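PDB 1J5U: archease, possible chaperone from Thermotoga maritima, which probably activates the tRNA-splicing ligase RtcB by promoting its guanylylation, and binds calcium. Local coordinates for residues A[42-47]-A[83-88]. Sequence-based numbering, arbitrary orientation.
Sequences ILLEEE and GWAPWR
L44 and L43, on the last turns of helix 32-47, lean on A85 and P86 at the start of strand 84-92, a helix-on-sheet packing inside the archease fold. The axes of segments 42-47 and 84-88 come within 9.0 Å, their N-to-C directions 129° apart. The strand pairs antiparallel with strand 95-105.

The apolar part is small and carried by branch ends. L44 CD2 meets the methyl of A85 at 3.8 Å, while L43 CD1 comes only to 4.4 Å from P86 CG, a looser touch. W76 of helix 66-81 touches both L43 and P86, so the two helices and the strand share one core, and I49 touches both L44 and A85.

Both methyls of L44 also lie against a polar atom, P86 O, with CD1 at 3.8 Å and CD2 at 3.9 Å. This carbonyl oxygen is buried here and finds no hydrogen-bond donor in the model. L44 reaches it because CG stands anti to the carbonyl carbon, chi1 -62°, which swings the branch across to the strand. An alanine here would remove both methyls and would probably leave a gap beside A85 CB and P86 O.

Farther along, W87 and R88 form a classic beta bulge opposite T99. R88 folds back over its neighbour: R88 CG lies over the centre of one face of the W87 ring, 3.4 Å above its plane, and R88 NH1 donates to W87 O at 2.7 Å, from 42° out of the carbonyl plane.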
loop_
_atom_site.group_PDB
_atom_site.type_symbol
_atom_site.label_atom_id
_atom_site.label_comp_id
_atom_site.label_asym_id
_atom_site.label_seq_id
_atom_site.Cartn_x
_atom_site.Cartn_y
_atom_site.Cartn_z
ATOM N N ILE A 42 -3.213 -0.786 5.611
ATOM C CA ILE A 42 -4.375 -0.796 4.728
ATOM C C ILE A 42 -4.454 -2.091 3.913
ATOM O O ILE A 42 -5.515 -2.731 3.854
ATOM C CB ILE A 42 -4.351 0.426 3.751
ATOM C CG1 ILE A 42 -4.596 1.735 4.531
ATOM C CG2 ILE A 42 -5.418 0.243 2.646
ATOM C CD1 ILE A 42 -4.489 3.000 3.678
ATOM N N LEU A 43 -3.330 -2.479 3.296
ATOM C CA LEU A 43 -3.265 -3.695 2.489
ATOM C C LEU A 43 -3.663 -4.955 3.275
ATOM O O LEU A 43 -4.469 -5.771 2.801
ATOM C CB LEU A 43 -1.840 -3.866 1.884
ATOM C CG LEU A 43 -1.392 -2.822 0.842
ATOM C CD1 LEU A 43 0.041 -3.137 0.377
ATOM C CD2 LEU A 43 -2.352 -2.833 -0.372
ATOM N N LEU A 44 -3.115 -5.109 4.475
ATOM C CA LEU A 44 -3.406 -6.264 5.336
ATOM C C LEU A 44 -4.866 -6.286 5.814
ATOM O O LEU A 44 -5.528 -7.332 5.818
ATOM C CB LEU A 44 -2.507 -6.232 6.572
ATOM C CG LEU A 44 -1.004 -6.331 6.291
ATOM C CD1 LEU A 44 -0.211 -6.220 7.589
ATOM C CD2 LEU A 44 -0.733 -7.651 5.605
ATOM N N GLU A 45 -5.345 -5.125 6.225
ATOM C CA GLU A 45 -6.709 -4.987 6.722
ATOM C C GLU A 45 -7.752 -5.145 5.619
ATOM O O GLU A 45 -8.700 -5.917 5.759
ATOM C CB GLU A 45 -6.857 -3.621 7.398
ATOM C CG GLU A 45 -8.293 -3.133 7.565
ATOM C CD GLU A 45 -8.340 -1.651 7.915
ATOM O OE1 GLU A 45 -7.708 -1.268 8.918
ATOM O OE2 GLU A 45 -9.001 -0.879 7.183
ATOM N N GLU A 46 -7.560 -4.427 4.516
ATOM C CA GLU A 46 -8.496 -4.460 3.403
ATOM C C GLU A 46 -8.590 -5.852 2.781
ATOM O O GLU A 46 -9.683 -6.320 2.414
ATOM C CB GLU A 46 -8.063 -3.413 2.366
ATOM C CG GLU A 46 -8.948 -3.266 1.159
ATOM C CD GLU A 46 -10.383 -2.966 1.521
ATOM O OE1 GLU A 46 -10.627 -2.166 2.449
ATOM O OE2 GLU A 46 -11.267 -3.527 0.861
ATOM N N GLU A 47 -7.451 -6.528 2.669
ATOM C CA GLU A 47 -7.431 -7.868 2.092
ATOM C C GLU A 47 -7.691 -8.988 3.100
ATOM O O GLU A 47 -7.806 -10.146 2.718
ATOM C CB GLU A 47 -6.103 -8.113 1.388
ATOM C CG GLU A 47 -5.864 -7.182 0.203
ATOM C CD GLU A 47 -4.903 -7.791 -0.792
ATOM O OE1 GLU A 47 -4.081 -8.631 -0.368
ATOM O OE2 GLU A 47 -4.954 -7.437 -1.986
ATOM N N GLY A 83 2.072 -14.355 -2.840
ATOM C CA GLY A 83 1.924 -15.005 -1.556
ATOM C C GLY A 83 2.721 -14.378 -0.418
ATOM O O GLY A 83 2.842 -14.985 0.634
ATOM N N TRP A 84 3.235 -13.163 -0.596
ATOM C CA TRP A 84 4.008 -12.506 0.462
ATOM C C TRP A 84 3.441 -11.112 0.848
ATOM O O TRP A 84 3.261 -10.262 -0.004
ATOM C CB TRP A 84 5.475 -12.337 0.017
ATOM C CG TRP A 84 6.219 -13.644 -0.217
ATOM C CD1 TRP A 84 6.364 -14.310 -1.394
ATOM C CD2 TRP A 84 6.874 -14.437 0.776
ATOM N NE1 TRP A 84 7.070 -15.479 -1.202
ATOM C CE2 TRP A 84 7.395 -15.580 0.124
ATOM C CE3 TRP A 84 7.070 -14.294 2.155
ATOM C CZ2 TRP A 84 8.101 -16.574 0.805
ATOM C CZ3 TRP A 84 7.780 -15.293 2.836
ATOM C CH2 TRP A 84 8.283 -16.414 2.154
ATOM N N ALA A 85 3.219 -10.883 2.135
ATOM C CA ALA A 85 2.685 -9.605 2.588
ATOM C C ALA A 85 3.676 -8.778 3.415
ATOM O O ALA A 85 4.413 -9.320 4.241
ATOM C CB ALA A 85 1.402 -9.842 3.391
ATOM N N PRO A 86 3.720 -7.456 3.177
ATOM C CA PRO A 86 4.633 -6.594 3.939
ATOM C C PRO A 86 4.235 -6.668 5.418
ATOM O O PRO A 86 3.058 -6.586 5.762
ATOM C CB PRO A 86 4.408 -5.210 3.316
ATOM C CG PRO A 86 2.933 -5.277 2.868
ATOM C CD PRO A 86 2.909 -6.667 2.222
ATOM N N TRP A 87 5.213 -6.820 6.299
ATOM C CA TRP A 87 4.921 -6.950 7.721
ATOM C C TRP A 87 5.642 -5.935 8.609
ATOM O O TRP A 87 5.016 -5.247 9.440
ATOM C CB TRP A 87 5.254 -8.392 8.159
ATOM C CG TRP A 87 5.146 -8.646 9.636
ATOM C CD1 TRP A 87 4.043 -8.473 10.432
ATOM C CD2 TRP A 87 6.182 -9.131 10.491
ATOM N NE1 TRP A 87 4.334 -8.821 11.727
ATOM C CE2 TRP A 87 5.641 -9.228 11.793
ATOM C CE3 TRP A 87 7.519 -9.497 10.282
ATOM C CZ2 TRP A 87 6.391 -9.677 12.887
ATOM C CZ3 TRP A 87 8.271 -9.946 11.372
ATOM C CH2 TRP A 87 7.700 -10.031 12.660
ATOM N N ARG A 88 6.959 -5.845 8.447
ATOM C CA ARG A 88 7.738 -4.905 9.237
ATOM C C ARG A 88 8.609 -4.043 8.335
ATOM O O ARG A 88 8.975 -4.452 7.236
ATOM C CB ARG A 88 8.605 -5.657 10.253
ATOM C CG ARG A 88 7.790 -6.233 11.418
ATOM C CD ARG A 88 7.356 -5.124 12.384
ATOM N NE ARG A 88 6.420 -5.581 13.412
ATOM C CZ ARG A 88 5.099 -5.659 13.250
ATOM N NH1 ARG A 88 4.541 -5.313 12.094
ATOM N NH2 ARG A 88 4.331 -6.075 14.249
#